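Side-chain contacts in O-ureido-L-serine synthase (Streptomyces lavendulae, PDB 3X44), which catalyses the pyridoxal phosphate-dependent addition of hydroxyurea to O-acetyl-L-serine, giving O-ureido-L-serine for the biosynthesis of the antibiotic D-cycloserine: residues D53-G58 / R85-V90; A77-A82 / R106-K111. The protein carries 1 engineered substitution. All blocks are in the same frame, centred on the assembly; numbering follows the deposited sequence.

Interaction 1. Residues D53-G58 / R85-V90; sequences DAEAKG and RGYRFV
Glu55 meets both Arg85 and Tyr87 with its carboxylate. Its CB leaves helix 43-56 toward residues 85-90. CG lies anti to the carbonyl carbon (chi1 -62°), and from there the chain runs out extended. Glu55 CG already passes 3.4 Å from Tyr87 OH. Glu55 CD lies 3.3 Å from Arg85 NH2. OE1 takes two hydrogen bonds. Arg85 NE gives one to Glu55 OE1 at 2.8 Å, nearly straight and within the guanidinium plane, on the syn side of the oxygen but out of the carboxylate plane. Tyr87 OH gives the other to Glu55 OE1 at 2.7 Å, on the anti side. The two donors come from opposite faces of the carboxylate plane. Glu55 OE2 offers its syn lone pair to Arg85 NH2 at 2.7 Å, a more bent bond, with Glu55 OE2 tilted out of the guanidinium plane. Arg85 therefore holds the acid side-on, one nitrogen to each oxygen, although the two planes are turned 45° apart. Three bonds fix the rotation of the carboxylate. The ion pair and the phenol hydroxyl should favour its charged form.

The contact joins the last turn of helix 43-56 to the end of helix 73-85 and the lead-in to strand 88-94. Tyr87 also reaches Val51, Leu60, Ala82 and Ile66.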
ATOM      1  N   ASP A  53      19.095  14.852  -6.316  1.00 21.30           N
ATOM      2  CA  ASP A  53      19.529  15.440  -7.579  1.00 20.56           C
ATOM      3  C   ASP A  53      20.965  15.945  -7.461  1.00 19.81           C
ATOM      4  O   ASP A  53      21.794  15.717  -8.345  1.00 18.23           O
ATOM      5  CB  ASP A  53      18.602  16.604  -7.945  1.00 19.96           C
ATOM      6  CG  ASP A  53      19.102  17.397  -9.143  1.00 20.46           C
ATOM      7  OD1 ASP A  53      18.925  16.921 -10.278  1.00 22.32           O
ATOM      8  OD2 ASP A  53      19.664  18.494  -8.942  1.00 22.39           O
ATOM      9  N   ALA A  54      21.243  16.637  -6.359  1.00 22.07           N
ATOM     10  CA  ALA A  54      22.569  17.186  -6.104  1.00 24.27           C
ATOM     11  C   ALA A  54      23.595  16.066  -5.999  1.00 25.24           C
ATOM     12  O   ALA A  54      24.718  16.199  -6.492  1.00 27.19           O
ATOM     13  CB  ALA A  54      22.562  18.011  -4.821  1.00 22.47           C
ATOM     14  N   GLU A  55      23.209  14.967  -5.356  1.00 23.06           N
ATOM     15  CA  GLU A  55      24.102  13.821  -5.205  1.00 24.19           C
ATOM     16  C   GLU A  55      24.436  13.216  -6.568  1.00 25.93           C
ATOM     17  O   GLU A  55      25.594  12.917  -6.854  1.00 26.97           O
ATOM     18  CB  GLU A  55      23.457  12.739  -4.329  1.00 22.32           C
ATOM     19  CG  GLU A  55      23.140  13.174  -2.908  1.00 22.78           C
ATOM     20  CD  GLU A  55      22.533  12.058  -2.083  1.00 23.93           C
ATOM     21  OE1 GLU A  55      22.656  12.093  -0.842  1.00 23.81           O
ATOM     22  OE2 GLU A  55      21.934  11.140  -2.677  1.00 27.28           O
ATOM     23  N   ALA A  56      23.420  13.044  -7.409  1.00 24.01           N
ATOM     24  CA  ALA A  56      23.631  12.450  -8.726  1.00 25.63           C
ATOM     25  C   ALA A  56      24.453  13.359  -9.621  1.00 27.29           C
ATOM     26  O   ALA A  56      25.072  12.904 -10.588  1.00 25.32           O
ATOM     27  CB  ALA A  56      22.296  12.145  -9.381  1.00 25.67           C
ATOM     28  N   LYS A  57      24.454  14.647  -9.296  1.00 27.27           N
ATOM     29  CA  LYS A  57      25.203  15.620 -10.073  1.00 29.78           C
ATOM     30  C   LYS A  57      26.583  15.839  -9.468  1.00 29.97           C
ATOM     31  O   LYS A  57      27.350  16.674  -9.945  1.00 32.57           O
ATOM     32  CB  LYS A  57      24.437  16.942 -10.134  1.00 29.34           C
ATOM     33  CG  LYS A  57      23.443  17.010 -11.284  1.00 31.23           C
ATOM     34  CD  LYS A  57      22.105  17.589 -10.842  1.00 33.04           C
ATOM     35  CE  LYS A  57      21.097  17.553 -11.982  1.00 33.78           C
ATOM     36  NZ  LYS A  57      20.311  18.811 -12.085  1.00 35.33           N
ATOM     37  N   GLY A  58      26.888  15.077  -8.421  1.00 29.49           N
ATOM     38  CA  GLY A  58      28.177  15.182  -7.759  1.00 28.57           C
ATOM     39  C   GLY A  58      28.401  16.491  -7.028  1.00 29.68           C
ATOM     40  O   GLY A  58      29.547  16.875  -6.780  1.00 30.71           O
ATOM     41  N   ARG A  85      20.830  11.417   5.953  1.00 20.90           N
ATOM     42  CA  ARG A  85      21.837  11.116   4.951  1.00 22.49           C
ATOM     43  C   ARG A  85      23.285  11.496   5.257  1.00 24.78           C
ATOM     44  O   ARG A  85      24.178  11.235   4.445  1.00 23.95           O
ATOM     45  CB  ARG A  85      21.397  11.719   3.615  1.00 21.61           C
ATOM     46  CG  ARG A  85      20.220  10.982   3.004  1.00 21.89           C
ATOM     47  CD  ARG A  85      19.820  11.548   1.647  1.00 24.30           C
ATOM     48  NE  ARG A  85      20.577  10.945   0.548  1.00 21.98           N
ATOM     49  CZ  ARG A  85      20.365   9.726   0.064  1.00 20.16           C
ATOM     50  NH1 ARG A  85      19.412   8.953   0.573  1.00 20.85           N
ATOM     51  NH2 ARG A  85      21.110   9.277  -0.937  1.00 20.35           N
ATOM     52  N   GLY A  86      23.521  12.092   6.422  1.00 27.46           N
ATOM     53  CA  GLY A  86      24.873  12.467   6.800  1.00 27.86           C
ATOM     54  C   GLY A  86      25.348  13.819   6.295  1.00 28.92           C
ATOM     55  O   GLY A  86      26.498  13.959   5.880  1.00 30.21           O
ATOM     56  N   TYR A  87      24.469  14.814   6.331  1.00 26.97           N
ATOM     57  CA  TYR A  87      24.820  16.158   5.893  1.00 27.03           C
ATOM     58  C   TYR A  87      24.647  17.160   7.032  1.00 27.55           C
ATOM     59  O   TYR A  87      24.096  16.837   8.090  1.00 26.67           O
ATOM     60  CB  TYR A  87      23.938  16.593   4.717  1.00 28.58           C
ATOM     61  CG  TYR A  87      24.161  15.799   3.451  1.00 27.18           C
ATOM     62  CD1 TYR A  87      25.404  15.797   2.821  1.00 28.05           C
ATOM     63  CD2 TYR A  87      23.135  15.031   2.900  1.00 27.11           C
ATOM     64  CE1 TYR A  87      25.621  15.044   1.666  1.00 29.13           C
ATOM     65  CE2 TYR A  87      23.345  14.278   1.749  1.00 25.36           C
ATOM     66  CZ  TYR A  87      24.590  14.287   1.140  1.00 28.52           C
ATOM     67  OH  TYR A  87      24.807  13.539   0.006  1.00 28.81           O
ATOM     68  N   ARG A  88      25.147  18.371   6.808  1.00 25.75           N
ATOM     69  CA  ARG A  88      25.024  19.455   7.768  1.00 24.79           C
ATOM     70  C   ARG A  88      24.043  20.413   7.102  1.00 22.76           C
ATOM     71  O   ARG A  88      24.072  20.571   5.881  1.00 23.72           O
ATOM     72  CB  ARG A  88      26.378  20.141   7.991  1.00 27.73           C
ATOM     73  CG  ARG A  88      27.302  19.399   8.953  1.00 31.72           C
ATOM     74  CD  ARG A  88      28.766  19.481   8.512  1.00 35.61           C
ATOM     75  NE  ARG A  88      29.676  18.893   9.494  1.00 39.01           N
ATOM     76  CZ  ARG A  88      30.985  18.732   9.307  1.00 40.12           C
ATOM     77  NH1 ARG A  88      31.552  19.116   8.170  1.00 42.39           N
ATOM     78  NH2 ARG A  88      31.732  18.194  10.262  1.00 40.16           N
ATOM     79  N   PHE A  89      23.173  21.034   7.889  1.00 20.28           N
ATOM     80  CA  PHE A  89      22.189  21.960   7.343  1.00 18.77           C
ATOM     81  C   PHE A  89      22.113  23.273   8.128  1.00 20.22           C
ATOM     82  O   PHE A  89      22.192  23.285   9.360  1.00 21.38           O
ATOM     83  CB  PHE A  89      20.799  21.301   7.308  1.00 18.63           C
ATOM     84  CG  PHE A  89      19.718  22.211   6.791  1.00 21.21           C
ATOM     85  CD1 PHE A  89      19.768  22.697   5.485  1.00 21.04           C
ATOM     86  CD2 PHE A  89      18.685  22.632   7.622  1.00 20.83           C
ATOM     87  CE1 PHE A  89      18.814  23.594   5.013  1.00 18.04           C
ATOM     88  CE2 PHE A  89      17.721  23.528   7.165  1.00 23.86           C
ATOM     89  CZ  PHE A  89      17.786  24.013   5.856  1.00 20.20           C
ATOM     90  N   VAL A  90      21.954  24.373   7.398  1.00 17.71           N
ATOM     91  CA  VAL A  90      21.856  25.703   7.989  1.00 17.02           C
ATOM     92  C   VAL A  90      20.630  26.391   7.413  1.00 18.48           C
ATOM     93  O   VAL A  90      20.569  26.642   6.210  1.00 20.60           O
ATOM     94  CB  VAL A  90      23.073  26.586   7.631  1.00 19.19           C
ATOM     95  CG1 VAL A  90      22.978  27.916   8.371  1.00 17.85           C
ATOM     96  CG2 VAL A  90      24.362  25.872   7.960  1.00 16.24           C
TER

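Interaction 2. Residues A77-A82 / R106-K111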
ATOM      1  N   ALA A  77      12.446  19.916   6.773  1.00 16.23           N
ATOM      2  CA  ALA A  77      12.674  18.770   5.904  1.00 18.62           C
ATOM      3  C   ALA A  77      14.148  18.591   5.524  1.00 16.83           C
ATOM      4  O   ALA A  77      14.696  17.499   5.647  1.00 17.82           O
ATOM      5  CB  ALA A  77      11.816  18.899   4.649  1.00 20.46           C
ATOM      6  N   LEU A  78      14.790  19.653   5.051  1.00 17.44           N
ATOM      7  CA  LEU A  78      16.197  19.543   4.678  1.00 16.68           C
ATOM      8  C   LEU A  78      16.993  19.088   5.900  1.00 17.71           C
ATOM      9  O   LEU A  78      17.914  18.278   5.790  1.00 15.52           O
ATOM     10  CB  LEU A  78      16.724  20.882   4.151  1.00 15.07           C
ATOM     11  CG  LEU A  78      16.456  21.058   2.648  1.00  9.57           C
ATOM     12  CD1 LEU A  78      16.620  22.495   2.212  1.00 13.22           C
ATOM     13  CD2 LEU A  78      17.401  20.152   1.879  1.00 13.62           C
ATOM     14  N   ALA A  79      16.609  19.587   7.070  1.00 16.86           N
ATOM     15  CA  ALA A  79      17.284  19.208   8.304  1.00 19.19           C
ATOM     16  C   ALA A  79      17.136  17.706   8.486  1.00 18.09           C
ATOM     17  O   ALA A  79      18.109  17.002   8.763  1.00 18.96           O
ATOM     18  CB  ALA A  79      16.674  19.943   9.487  1.00 20.94           C
ATOM     19  N   MET A  80      15.908  17.221   8.312  1.00 20.45           N
ATOM     20  CA  MET A  80      15.604  15.800   8.446  1.00 17.74           C
ATOM     21  C   MET A  80      16.365  14.931   7.442  1.00 19.71           C
ATOM     22  O   MET A  80      16.897  13.879   7.801  1.00 21.35           O
ATOM     23  CB  MET A  80      14.103  15.573   8.280  1.00 17.00           C
ATOM     24  CG  MET A  80      13.656  14.163   8.606  1.00 13.94           C
ATOM     25  SD  MET A  80      12.045  13.782   7.933  1.00 20.24           S
ATOM     26  CE  MET A  80      12.207  14.268   6.213  1.00 15.59           C
ATOM     27  N   VAL A  81      16.398  15.359   6.183  1.00 17.69           N
ATOM     28  CA  VAL A  81      17.113  14.612   5.155  1.00 17.82           C
ATOM     29  C   VAL A  81      18.610  14.629   5.483  1.00 18.94           C
ATOM     30  O   VAL A  81      19.297  13.612   5.378  1.00 20.98           O
ATOM     31  CB  VAL A  81      16.899  15.231   3.749  1.00 16.33           C
ATOM     32  CG1 VAL A  81      17.880  14.627   2.761  1.00 15.96           C
ATOM     33  CG2 VAL A  81      15.462  14.998   3.282  1.00 13.38           C
ATOM     34  N   ALA A  82      19.105  15.788   5.896  1.00 20.02           N
ATOM     35  CA  ALA A  82      20.517  15.929   6.234  1.00 20.21           C
ATOM     36  C   ALA A  82      20.884  14.993   7.387  1.00 22.16           C
ATOM     37  O   ALA A  82      21.901  14.297   7.333  1.00 18.35           O
ATOM     38  CB  ALA A  82      20.819  17.378   6.603  1.00 15.54           C
ATOM     39  N   ARG A 106      16.116  22.695  14.808  1.00 20.15           N
ATOM     40  CA  ARG A 106      17.124  22.382  15.810  1.00 22.49           C
ATOM     41  C   ARG A 106      17.113  20.901  16.175  1.00 21.43           C
ATOM     42  O   ARG A 106      18.167  20.285  16.319  1.00 22.28           O
ATOM     43  CB  ARG A 106      16.888  23.211  17.077  1.00 25.31           C
ATOM     44  CG  ARG A 106      17.157  24.689  16.901  1.00 27.52           C
ATOM     45  CD  ARG A 106      18.646  24.965  16.926  1.00 28.06           C
ATOM     46  NE  ARG A 106      18.927  26.377  17.146  1.00 28.28           N
ATOM     47  CZ  ARG A 106      20.092  26.956  16.881  1.00 31.56           C
ATOM     48  NH1 ARG A 106      21.092  26.241  16.382  1.00 27.92           N
ATOM     49  NH2 ARG A 106      20.257  28.252  17.114  1.00 31.80           N
ATOM     50  N   ALA A 107      15.917  20.335  16.313  1.00 18.84           N
ATOM     51  CA  ALA A 107      15.770  18.932  16.676  1.00 20.53           C
ATOM     52  C   ALA A 107      16.508  18.002  15.715  1.00 19.53           C
ATOM     53  O   ALA A 107      17.164  17.047  16.140  1.00 17.69           O
ATOM     54  CB  ALA A 107      14.292  18.559  16.733  1.00 21.30           C
ATOM     55  N   TYR A 108      16.402  18.277  14.420  1.00 20.06           N
ATOM     56  CA  TYR A 108      17.069  17.445  13.425  1.00 19.14           C
ATOM     57  C   TYR A 108      18.563  17.757  13.326  1.00 19.56           C
ATOM     58  O   TYR A 108      19.282  17.149  12.530  1.00 19.57           O
ATOM     59  CB  TYR A 108      16.404  17.624  12.054  1.00 17.01           C
ATOM     60  CG  TYR A 108      15.031  16.991  11.975  1.00 17.40           C
ATOM     61  CD1 TYR A 108      14.870  15.610  12.126  1.00 17.59           C
ATOM     62  CD2 TYR A 108      13.893  17.774  11.762  1.00 17.11           C
ATOM     63  CE1 TYR A 108      13.599  15.024  12.064  1.00 18.73           C
ATOM     64  CE2 TYR A 108      12.625  17.191  11.699  1.00 19.89           C
ATOM     65  CZ  TYR A 108      12.487  15.822  11.850  1.00 17.89           C
ATOM     66  OH  TYR A 108      11.238  15.254  11.784  1.00 20.79           O
ATOM     67  N   GLY A 109      19.020  18.706  14.136  1.00 19.17           N
ATOM     68  CA  GLY A 109      20.425  19.070  14.132  1.00 20.39           C
ATOM     69  C   GLY A 109      20.765  20.229  13.215  1.00 23.12           C
ATOM     70  O   GLY A 109      21.944  20.497  12.959  1.00 20.15           O
ATOM     71  N   GLY A 110      19.745  20.929  12.726  1.00 20.35           N
ATOM     72  CA  GLY A 110      20.001  22.045  11.834  1.00 22.35           C
ATOM     73  C   GLY A 110      20.496  23.287  12.553  1.00 22.13           C
ATOM     74  O   GLY A 110      20.349  23.416  13.765  1.00 20.10           O
ATOM     75  N   LYS A 111      21.112  24.191  11.801  1.00 23.27           N
ATOM     76  CA  LYS A 111      21.609  25.440  12.357  1.00 22.94           C
ATOM     77  C   LYS A 111      20.564  26.477  11.982  1.00 22.13           C
ATOM     78  O   LYS A 111      19.804  26.271  11.037  1.00 21.72           O
ATOM     79  CB  LYS A 111      22.967  25.804  11.752  1.00 26.12           C
ATOM     80  CG  LYS A 111      24.122  24.938  12.246  1.00 29.26           C
ATOM     81  CD  LYS A 111      24.481  25.257  13.695  1.00 33.30           C
ATOM     82  CE  LYS A 111      25.244  24.108  14.341  1.00 36.45           C
ATOM     83  NZ  LYS A 111      25.726  24.450  15.712  1.00 38.37           N
TER
HETATM   84  O   HOH W   1      20.183  18.446  10.165  1.00 21.48           O
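Tyr108 lays its ring against the backbone and side chain of Met80, while its CB rests on Ala79. Met80 CB stands over the middle of the Tyr108 ring, 3.7 Å from the centroid and only 6° off the normal. This is a CH-pi contact. Met80 CG continues over the same face toward the hydroxyl end and comes 3.6 Å from Tyr108 CE1. This course follows from chi1 of -171°, which sets Met80 CG beside its own carbonyl carbon. The two side chains then lie side by side and point the same way. Met80 SD sits obliquely to the ring, 5.1 Å from the centroid of Tyr108, in a Met-aromatic contact.

The methyl of Ala79 points toward residues 106-111, and Ala79 CB is 3.5 Å from Tyr108 CB. Gly110 has its CA nearest the CA of Ala79, at 5.3 Å, so the backbones come close here. No direct hydrogen bond crosses the contact. One water bridges it, donating to Ala79 O at 2.9 Å and to Tyr108 O at 2.8 Å. Gly109 has positive phi and ends helix 99-107 in a Schellman motif, after which the chain turns to strand 111-115.

The contact packs helix 73-85 against the C-terminal end of helix 99-107. Met80 also touches Asp44 of helix 43-56, and Ala79 touches Phe89 of strand 88-94. Gly259 of the second subunit packs on both Met80 and Tyr108.

Overall arrangement
Interactions 1 and 2 lie about 13 Å apart, centre to centre, on the same side of the chain's centre. Their segments alternate along the chain: 53-58, 77-82, 85-90, 106-111. Strands 88-94 and 111-115 are neighbours in the parallel four-stranded sheet. Phe89 connects the two contacts. Its ring packs on Leu78 and Ala79, and its O probably bonds to Lys111 N. Interaction 1 is at the surface, away from the cofactor site. Interaction 2 is buried, with Met80 about 8 Å between side chains from Ala43, the engineered replacement of the cofactor lysine. Helix 73-85 and strand 88-94 thus tie a surface contact to a buried one near the cofactor pocket and the subunit interface.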